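Local structure of separin (Saccharomyces cerevisiae, 5U1T) at residues C325-C328 with L329-I333; D697-L700 with T701-Q704; K748-K752 with A753-I757. The protein is a caspase-like cysteine protease that cleaves the MCD1/SCC1 subunit of cohesin at the onset of anaphase, allowing chromosomes to segregate. One frame throughout, in Å; residues are numbered along the deposited sequence.

In the fold
The three contacts follow one another along the chain, and all lie in the helical part of separase, away from the probable active-site cysteine. Contact 1 is one stretch inside helix 319-336, its centre about 70 Å from the centre of the chain. Contacts 2 and 3 sit much closer in, at about 21 and 20 Å. Contact 2 starts helix 700-714; contact 3 ends helix 729-752 and leads into helix 756-775. Their centres are 11 Å apart and they touch, Leu700 meeting Asn750 and Phe703 meeting Leu749, whereas about 80 Å separates the centres of contacts 1 and 2. The start of one helix thus packs on the end of the next, while contact 1 is remote.

Contact 1 (C325-C328 with L329-I333); sequences CLVC and LWSTI
Cys325 O receives Leu329 N at 2.8 Å, the first of a run of i to i+4 bonds that marks this piece as regular alpha-helix. One residue on, Leu326 O accepts Trp330 N and also lies at the indole's edge, near the ring plane, 3.2 Å from Trp330 CD1. The indole is brought there by chi1 of -78°, which sets CG anti to the carbonyl carbon. Val327 O takes Ser331 N at 3.0 Å; the serine hydroxyl turns back toward the same oxygen, but OG is modelled too close to it for that bond to be more than doubtful. Cys328 O has two donors: a weak bond from Thr332 N and one from Thr332 OG1 at 3.1 Å, which reaches it tilted 22° from the carbonyl plane. Thr332 OG1 is also hydrogen-bonded to Leu291 N, and a valine here would probably leave that amide without its mate and take from Cys328 O its hydroxyl donor. Apolar residues suit the remaining directions: Leu326 and Val327 face helix 365-384 at Leu374, Trp330 lies against Ile344 of helix 342-357, and Leu329 packs on Ile304 and Ala308 of helix 298-313.

Contact 2 (D697-L700 with T701-Q704); sequences DSDL and TAFQ
Asp699 and Ala702 meet where helix 700-714 begins, and Asp699 is its N-cap. With chi1 at -162°, Asp699 CG lies opposite the backbone N and the carboxylate turns toward the first turn, where OD1 accepts Ala702 N at 3.0 Å in a nearly straight bond. The N-H comes from well above the carboxylate plane, 68° out of it, and so does not meet the oxygen in the plane of the group. Aspartate suits the place because its short side chain can supply an acceptor to an amide that has no preceding turn to bond to, and its negative charge probably interacts well with the positive end of the helix dipole. The methyl of Ala702 lies close against the same carboxylate, CB being 3.5 Å from Asp699 CG; so small a side chain lets the acid sit close. Thr701 approaches from another direction, its CB 3.4 Å from Asp699 OD1. Gln704, one turn on, runs its extended chain across Leu700, though its amide is modelled too close to the leucine for its exact place to be trusted. Phe703 has its ring turned off toward Leu749 of helix 729-752 and edge-to-face with Trp696, the buried residue of a turn that lies at the surface. Beyond the cap the regular pattern takes over, Gln704 N bonding to Leu700 O and Phe703 N to Asp699 O, the latter at 3.1 Å and 166°.

Contact 3 (K748-K752 with A753-I757); sequences KLNIK and AGNVI
Asn750 O receives Asn755 N at 2.8 Å while Ile751 O receives Gly754 N at 3.2 Å, as the backbone curls back at the end of helix 729-752. Both donors stand above the plane of the carbonyl they meet, Gly754 N the more steeply, 72° out of it. Ala753 N adds two weak bonds, to Leu749 O and Asn750 O, and the Ala753 methyl lies beside these carbonyls, CB 3.4 Å from Leu749 O. This is a Schellman motif, with Gly754 as its C-prime residue: the chain takes a positive phi of 61°, which glycine, lacking a CB, adopts readily. The chain then turns into helix 756-775, with Asn755 at its N-cap position. Asn750 and Asn755 lie across each other at the turn, their amide planes 28° apart, and Asn755 CB sits 3.2 Å from Asn750 O. On another side Ile751 has CG1 anti to the backbone N, which carries CD1 to 3.6 Å from Val756 CG2. These branched apolar chains suit a buried place, where Ile802 of helix 782-805 also meets Ile751. Exposed Lys752 instead extends its chain to a salt bridge between NZ and Glu925.

Contact 1 (C325-C328 with L329-I333)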
ATOM      1  N   CYS A 325      33.238  37.949  50.390  1.00100.27           N
ATOM      2  CA  CYS A 325      32.554  37.874  51.668  1.00 96.47           C
ATOM      3  C   CYS A 325      31.490  36.782  51.651  1.00 96.84           C
ATOM      4  O   CYS A 325      31.372  36.003  52.597  1.00 94.41           O
ATOM      5  CB  CYS A 325      31.928  39.223  52.002  1.00 96.75           C
ATOM      6  SG  CYS A 325      33.147  40.528  52.126  1.00114.10           S
ATOM      7  N   LEU A 326      30.725  36.730  50.564  1.00 97.67           N
ATOM      8  CA  LEU A 326      29.683  35.721  50.387  1.00 95.56           C
ATOM      9  C   LEU A 326      30.209  34.298  50.570  1.00 89.38           C
ATOM     10  O   LEU A 326      29.566  33.468  51.219  1.00 83.21           O
ATOM     11  CB  LEU A 326      29.048  35.873  49.008  1.00 92.89           C
ATOM     12  CG  LEU A 326      27.922  36.898  48.926  1.00 92.95           C
ATOM     13  CD1 LEU A 326      28.462  38.285  49.163  1.00100.45           C
ATOM     14  CD2 LEU A 326      27.228  36.803  47.572  1.00 97.44           C
ATOM     15  N   VAL A 327      31.383  34.032  50.001  1.00 88.09           N
ATOM     16  CA  VAL A 327      32.057  32.750  50.176  1.00 88.98           C
ATOM     17  C   VAL A 327      32.383  32.522  51.647  1.00 91.20           C
ATOM     18  O   VAL A 327      32.181  31.427  52.179  1.00 88.50           O
ATOM     19  CB  VAL A 327      33.359  32.671  49.365  1.00 85.76           C
ATOM     20  CG1 VAL A 327      34.061  31.361  49.641  1.00 85.88           C
ATOM     21  CG2 VAL A 327      33.091  32.839  47.882  1.00 82.02           C
ATOM     22  N   CYS A 328      32.888  33.569  52.293  1.00 91.10           N
ATOM     23  CA  CYS A 328      33.228  33.524  53.712  1.00 92.63           C
ATOM     24  C   CYS A 328      32.027  33.163  54.577  1.00 92.43           C
ATOM     25  O   CYS A 328      32.109  32.310  55.462  1.00 94.14           O
ATOM     26  CB  CYS A 328      33.799  34.874  54.180  1.00 97.89           C
ATOM     27  SG  CYS A 328      35.476  35.271  53.585  1.00107.05           S
ATOM     28  N   LEU A 329      30.911  33.827  54.319  1.00 90.75           N
ATOM     29  CA  LEU A 329      29.715  33.623  55.119  1.00 91.77           C
ATOM     30  C   LEU A 329      29.171  32.207  54.969  1.00 88.67           C
ATOM     31  O   LEU A 329      28.878  31.546  55.964  1.00 83.80           O
ATOM     32  CB  LEU A 329      28.661  34.669  54.745  1.00 90.96           C
ATOM     33  CG  LEU A 329      27.261  34.693  55.355  1.00 91.03           C
ATOM     34  CD1 LEU A 329      27.327  34.935  56.848  1.00103.45           C
ATOM     35  CD2 LEU A 329      26.413  35.750  54.664  1.00 91.16           C
ATOM     36  N   TRP A 330      29.062  31.730  53.732  1.00 90.15           N
ATOM     37  CA  TRP A 330      28.410  30.451  53.500  1.00 89.06           C
ATOM     38  C   TRP A 330      29.317  29.280  53.826  1.00 87.83           C
ATOM     39  O   TRP A 330      28.839  28.167  54.059  1.00 83.48           O
ATOM     40  CB  TRP A 330      27.902  30.362  52.061  1.00 86.47           C
ATOM     41  CG  TRP A 330      26.649  31.131  51.905  1.00 83.74           C
ATOM     42  CD1 TRP A 330      26.511  32.369  51.353  1.00 84.00           C
ATOM     43  CD2 TRP A 330      25.351  30.744  52.360  1.00 79.40           C
ATOM     44  NE1 TRP A 330      25.199  32.772  51.417  1.00 79.55           N
ATOM     45  CE2 TRP A 330      24.465  31.792  52.034  1.00 83.89           C
ATOM     46  CE3 TRP A 330      24.846  29.606  53.001  1.00 83.34           C
ATOM     47  CZ2 TRP A 330      23.095  31.737  52.328  1.00 86.97           C
ATOM     48  CZ3 TRP A 330      23.482  29.550  53.288  1.00 83.24           C
ATOM     49  CH2 TRP A 330      22.626  30.612  52.955  1.00 86.30           C
ATOM     50  N   SER A 331      30.621  29.527  53.867  1.00 81.86           N
ATOM     51  CA  SER A 331      31.537  28.484  54.278  1.00 80.31           C
ATOM     52  C   SER A 331      31.375  28.240  55.772  1.00 86.61           C
ATOM     53  O   SER A 331      31.442  27.102  56.228  1.00 88.84           O
ATOM     54  CB  SER A 331      32.976  28.848  53.935  1.00 84.67           C
ATOM     55  OG  SER A 331      33.084  29.284  52.595  1.00 79.45           O
ATOM     56  N   THR A 332      31.141  29.306  56.536  1.00 88.93           N
ATOM     57  CA  THR A 332      30.947  29.150  57.976  1.00 89.37           C
ATOM     58  C   THR A 332      29.614  28.456  58.254  1.00 85.99           C
ATOM     59  O   THR A 332      29.490  27.729  59.238  1.00 86.13           O
ATOM     60  CB  THR A 332      30.990  30.503  58.738  1.00 90.09           C
ATOM     61  OG1 THR A 332      32.135  31.255  58.329  1.00 91.98           O
ATOM     62  CG2 THR A 332      31.064  30.276  60.251  1.00 91.15           C
ATOM     63  N   ILE A 333      28.624  28.666  57.388  1.00 83.22           N
ATOM     64  CA  ILE A 333      27.322  28.026  57.579  1.00 83.07           C
ATOM     65  C   ILE A 333      27.452  26.506  57.505  1.00 84.30           C
ATOM     66  O   ILE A 333      26.956  25.801  58.388  1.00 84.93           O
ATOM     67  CB  ILE A 333      26.276  28.506  56.552  1.00 84.31           C
ATOM     68  CG1 ILE A 333      25.980  29.994  56.760  1.00 85.13           C
ATOM     69  CG2 ILE A 333      25.000  27.687  56.667  1.00 84.51           C
ATOM     70  CD1 ILE A 333      24.578  30.424  56.391  1.00 81.80           C
TER

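Contact 2 (D697-L700 with T701-Q704)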
ATOM      1  N   ASP A 697     -22.262  -0.448   2.139  1.00 86.90           N
ATOM      2  CA  ASP A 697     -23.191  -1.423   1.582  1.00 90.61           C
ATOM      3  C   ASP A 697     -23.546  -0.869   0.275  1.00 88.23           C
ATOM      4  O   ASP A 697     -24.666  -0.479   0.025  1.00 90.12           O
ATOM      5  CB  ASP A 697     -24.419  -1.640   2.448  1.00 92.10           C
ATOM      6  CG  ASP A 697     -24.873  -3.085   2.444  1.00 97.29           C
ATOM      7  OD1 ASP A 697     -24.263  -3.895   1.721  1.00 93.97           O
ATOM      8  OD2 ASP A 697     -25.840  -3.419   3.150  1.00 92.61           O
ATOM      9  N   SER A 698     -22.517  -0.790  -0.558  1.00 89.39           N
ATOM     10  CA  SER A 698     -22.586  -0.231  -1.893  1.00 92.58           C
ATOM     11  C   SER A 698     -23.194   1.144  -1.779  1.00 92.52           C
ATOM     12  O   SER A 698     -24.144   1.456  -2.471  1.00106.59           O
ATOM     13  CB  SER A 698     -23.403  -1.104  -2.860  1.00 94.36           C
ATOM     14  OG  SER A 698     -23.440  -2.466  -2.498  1.00 89.03           O
ATOM     15  N   ASP A 699     -22.645   1.980  -0.918  1.00 83.77           N
ATOM     16  CA  ASP A 699     -23.203   3.280  -0.727  1.00 79.91           C
ATOM     17  C   ASP A 699     -22.147   4.256  -1.050  1.00 77.57           C
ATOM     18  O   ASP A 699     -21.524   4.807  -0.183  1.00 78.29           O
ATOM     19  CB  ASP A 699     -23.681   3.449   0.697  1.00 78.17           C
ATOM     20  CG  ASP A 699     -24.637   4.604   0.848  1.00 82.66           C
ATOM     21  OD1 ASP A 699     -24.587   5.527   0.019  1.00 77.60           O
ATOM     22  OD2 ASP A 699     -25.434   4.593   1.798  1.00 79.03           O
ATOM     23  N   LEU A 700     -21.910   4.419  -2.329  1.00 77.90           N
ATOM     24  CA  LEU A 700     -20.930   5.365  -2.769  1.00 72.79           C
ATOM     25  C   LEU A 700     -21.237   6.719  -2.211  1.00 72.15           C
ATOM     26  O   LEU A 700     -20.351   7.491  -1.984  1.00 79.93           O
ATOM     27  CB  LEU A 700     -20.913   5.434  -4.289  1.00 73.36           C
ATOM     28  CG  LEU A 700     -20.325   6.679  -4.932  1.00 76.33           C
ATOM     29  CD1 LEU A 700     -18.879   6.869  -4.549  1.00 72.38           C
ATOM     30  CD2 LEU A 700     -20.443   6.581  -6.433  1.00 73.76           C
ATOM     31  N   THR A 701     -22.501   7.013  -1.985  1.00 71.16           N
ATOM     32  CA  THR A 701     -22.874   8.309  -1.482  1.00 78.47           C
ATOM     33  C   THR A 701     -22.337   8.524  -0.089  1.00 74.68           C
ATOM     34  O   THR A 701     -21.635   9.477   0.160  1.00 72.14           O
ATOM     35  CB  THR A 701     -24.396   8.522  -1.507  1.00 73.77           C
ATOM     36  OG1 THR A 701     -24.958   7.884  -2.654  1.00 75.05           O
ATOM     37  CG2 THR A 701     -24.706   9.974  -1.576  1.00 60.59           C
ATOM     38  N   ALA A 702     -22.672   7.629   0.817  1.00 70.49           N
ATOM     39  CA  ALA A 702     -22.224   7.752   2.182  1.00 72.80           C
ATOM     40  C   ALA A 702     -20.723   7.792   2.274  1.00 72.83           C
ATOM     41  O   ALA A 702     -20.155   8.528   3.049  1.00 69.84           O
ATOM     42  CB  ALA A 702     -22.758   6.609   2.998  1.00 65.31           C
ATOM     43  N   PHE A 703     -20.080   6.986   1.461  1.00 71.99           N
ATOM     44  CA  PHE A 703     -18.655   6.923   1.448  1.00 66.70           C
ATOM     45  C   PHE A 703     -18.105   8.266   1.065  1.00 65.82           C
ATOM     46  O   PHE A 703     -17.279   8.803   1.745  1.00 65.39           O
ATOM     47  CB  PHE A 703     -18.255   5.885   0.421  1.00 68.71           C
ATOM     48  CG  PHE A 703     -16.791   5.754   0.215  1.00 65.14           C
ATOM     49  CD1 PHE A 703     -16.125   6.599  -0.615  1.00 62.95           C
ATOM     50  CD2 PHE A 703     -16.099   4.760   0.828  1.00 63.37           C
ATOM     51  CE1 PHE A 703     -14.783   6.474  -0.812  1.00 60.92           C
ATOM     52  CE2 PHE A 703     -14.758   4.627   0.638  1.00 59.97           C
ATOM     53  CZ  PHE A 703     -14.099   5.484  -0.184  1.00 57.53           C
ATOM     54  N   GLN A 704     -18.578   8.819  -0.031  1.00 70.88           N
ATOM     55  CA  GLN A 704     -18.085  10.101  -0.503  1.00 71.90           C
ATOM     56  C   GLN A 704     -18.350  11.198   0.505  1.00 68.13           C
ATOM     57  O   GLN A 704     -17.538  12.104   0.653  1.00 61.58           O
ATOM     58  CB  GLN A 704     -18.716  10.466  -1.848  1.00 74.47           C
ATOM     59  CG  GLN A 704     -18.129   9.735  -3.051  1.00 79.26           C
ATOM     60  CD  GLN A 704     -19.000   9.896  -4.298  1.00 86.47           C
ATOM     61  OE1 GLN A 704     -19.858  10.783  -4.355  1.00 86.04           O
ATOM     62  NE2 GLN A 704     -18.795   9.029  -5.290  1.00 79.99           N
TER

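Contact 3 (K748-K752 with A753-I757)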
ATOM      1  N   LYS A 748     -13.284   1.271  -6.774  1.00 62.93           N
ATOM      2  CA  LYS A 748     -14.011   0.023  -6.582  1.00 61.80           C
ATOM      3  C   LYS A 748     -15.505   0.287  -6.365  1.00 69.62           C
ATOM      4  O   LYS A 748     -16.357  -0.391  -6.944  1.00 75.28           O
ATOM      5  CB  LYS A 748     -13.420  -0.752  -5.400  1.00 63.87           C
ATOM      6  CG  LYS A 748     -13.619  -2.262  -5.428  1.00 67.83           C
ATOM      7  CD  LYS A 748     -13.100  -2.914  -4.140  1.00 70.90           C
ATOM      8  CE  LYS A 748     -13.151  -4.438  -4.212  1.00 70.39           C
ATOM      9  NZ  LYS A 748     -12.059  -4.979  -5.060  1.00 67.22           N
ATOM     10  N   LEU A 749     -15.831   1.286  -5.552  1.00 68.28           N
ATOM     11  CA  LEU A 749     -17.228   1.602  -5.293  1.00 64.86           C
ATOM     12  C   LEU A 749     -17.942   2.102  -6.536  1.00 71.86           C
ATOM     13  O   LEU A 749     -19.031   1.617  -6.871  1.00 76.74           O
ATOM     14  CB  LEU A 749     -17.363   2.651  -4.199  1.00 61.62           C
ATOM     15  CG  LEU A 749     -17.485   2.101  -2.791  1.00 60.97           C
ATOM     16  CD1 LEU A 749     -17.860   3.203  -1.875  1.00 66.53           C
ATOM     17  CD2 LEU A 749     -18.506   0.995  -2.717  1.00 68.41           C
ATOM     18  N   ASN A 750     -17.341   3.095  -7.189  1.00 71.02           N
ATOM     19  CA  ASN A 750     -17.876   3.674  -8.414  1.00 69.27           C
ATOM     20  C   ASN A 750     -18.155   2.618  -9.482  1.00 75.91           C
ATOM     21  O   ASN A 750     -19.232   2.594 -10.080  1.00 74.84           O
ATOM     22  CB  ASN A 750     -16.912   4.715  -8.964  1.00 68.75           C
ATOM     23  CG  ASN A 750     -17.245   6.113  -8.506  1.00 72.20           C
ATOM     24  OD1 ASN A 750     -18.412   6.487  -8.405  1.00 72.31           O
ATOM     25  ND2 ASN A 750     -16.214   6.901  -8.228  1.00 69.86           N
ATOM     26  N   ILE A 751     -17.185   1.735  -9.701  1.00 74.34           N
ATOM     27  CA  ILE A 751     -17.304   0.739 -10.749  1.00 72.82           C
ATOM     28  C   ILE A 751     -18.307  -0.352 -10.379  1.00 76.89           C
ATOM     29  O   ILE A 751     -19.025  -0.855 -11.250  1.00 85.86           O
ATOM     30  CB  ILE A 751     -15.937   0.099 -11.091  1.00 71.95           C
ATOM     31  CG1 ILE A 751     -16.017  -0.592 -12.447  1.00 67.95           C
ATOM     32  CG2 ILE A 751     -15.461  -0.866 -10.010  1.00 76.40           C
ATOM     33  CD1 ILE A 751     -16.194   0.383 -13.588  1.00 66.58           C
ATOM     34  N   LYS A 752     -18.393  -0.702  -9.097  1.00 74.78           N
ATOM     35  CA  LYS A 752     -19.401  -1.666  -8.658  1.00 80.53           C
ATOM     36  C   LYS A 752     -20.787  -1.022  -8.816  1.00 77.58           C
ATOM     37  O   LYS A 752     -21.801  -1.715  -8.877  1.00 87.09           O
ATOM     38  CB  LYS A 752     -19.135  -2.140  -7.205  1.00 74.45           C
ATOM     39  CG  LYS A 752     -17.959  -3.169  -7.087  1.00 76.73           C
ATOM     40  CD  LYS A 752     -17.795  -3.811  -5.691  1.00 78.58           C
ATOM     41  CE  LYS A 752     -16.818  -5.000  -5.718  1.00 75.52           C
ATOM     42  NZ  LYS A 752     -16.568  -5.600  -4.367  1.00 72.29           N
ATOM     43  N   ALA A 753     -20.818   0.302  -8.937  1.00 77.63           N
ATOM     44  CA  ALA A 753     -22.069   1.035  -9.100  1.00 76.63           C
ATOM     45  C   ALA A 753     -22.266   1.565 -10.527  1.00 86.04           C
ATOM     46  O   ALA A 753     -22.962   2.563 -10.722  1.00 87.99           O
ATOM     47  CB  ALA A 753     -22.125   2.186  -8.109  1.00 70.83           C
ATOM     48  N   GLY A 754     -21.648   0.918 -11.518  1.00 81.70           N
ATOM     49  CA  GLY A 754     -21.788   1.328 -12.908  1.00 73.95           C
ATOM     50  C   GLY A 754     -21.311   2.739 -13.265  1.00 84.67           C
ATOM     51  O   GLY A 754     -21.875   3.376 -14.177  1.00 88.94           O
ATOM     52  N   ASN A 755     -20.276   3.226 -12.570  1.00 79.06           N
ATOM     53  CA  ASN A 755     -19.647   4.521 -12.890  1.00 76.16           C
ATOM     54  C   ASN A 755     -18.247   4.363 -13.455  1.00 73.77           C
ATOM     55  O   ASN A 755     -17.255   4.696 -12.800  1.00 75.92           O
ATOM     56  CB  ASN A 755     -19.585   5.413 -11.658  1.00 78.74           C
ATOM     57  CG  ASN A 755     -20.920   5.964 -11.295  1.00 80.57           C
ATOM     58  OD1 ASN A 755     -21.935   5.568 -11.869  1.00 89.57           O
ATOM     59  ND2 ASN A 755     -20.945   6.882 -10.343  1.00 79.68           N
ATOM     60  N   VAL A 756     -18.181   3.869 -14.680  1.00 69.52           N
ATOM     61  CA  VAL A 756     -16.931   3.459 -15.272  1.00 64.59           C
ATOM     62  C   VAL A 756     -15.973   4.616 -15.393  1.00 67.59           C
ATOM     63  O   VAL A 756     -14.816   4.487 -15.014  1.00 68.48           O
ATOM     64  CB  VAL A 756     -17.156   2.826 -16.643  1.00 62.18           C
ATOM     65  CG1 VAL A 756     -15.834   2.565 -17.337  1.00 54.44           C
ATOM     66  CG2 VAL A 756     -17.932   1.540 -16.477  1.00 65.48           C
ATOM     67  N   ILE A 757     -16.457   5.753 -15.883  1.00 69.99           N
ATOM     68  CA  ILE A 757     -15.577   6.890 -16.140  1.00 72.21           C
ATOM     69  C   ILE A 757     -14.897   7.398 -14.877  1.00 72.53           C
ATOM     70  O   ILE A 757     -13.669   7.418 -14.780  1.00 70.22           O
ATOM     71  CB  ILE A 757     -16.325   8.073 -16.774  1.00 74.87           C
ATOM     72  CG1 ILE A 757     -17.017   7.639 -18.072  1.00 76.29           C
ATOM     73  CG2 ILE A 757     -15.363   9.251 -17.001  1.00 71.81           C
ATOM     74  CD1 ILE A 757     -16.073   7.017 -19.063  1.00 69.64           C
TER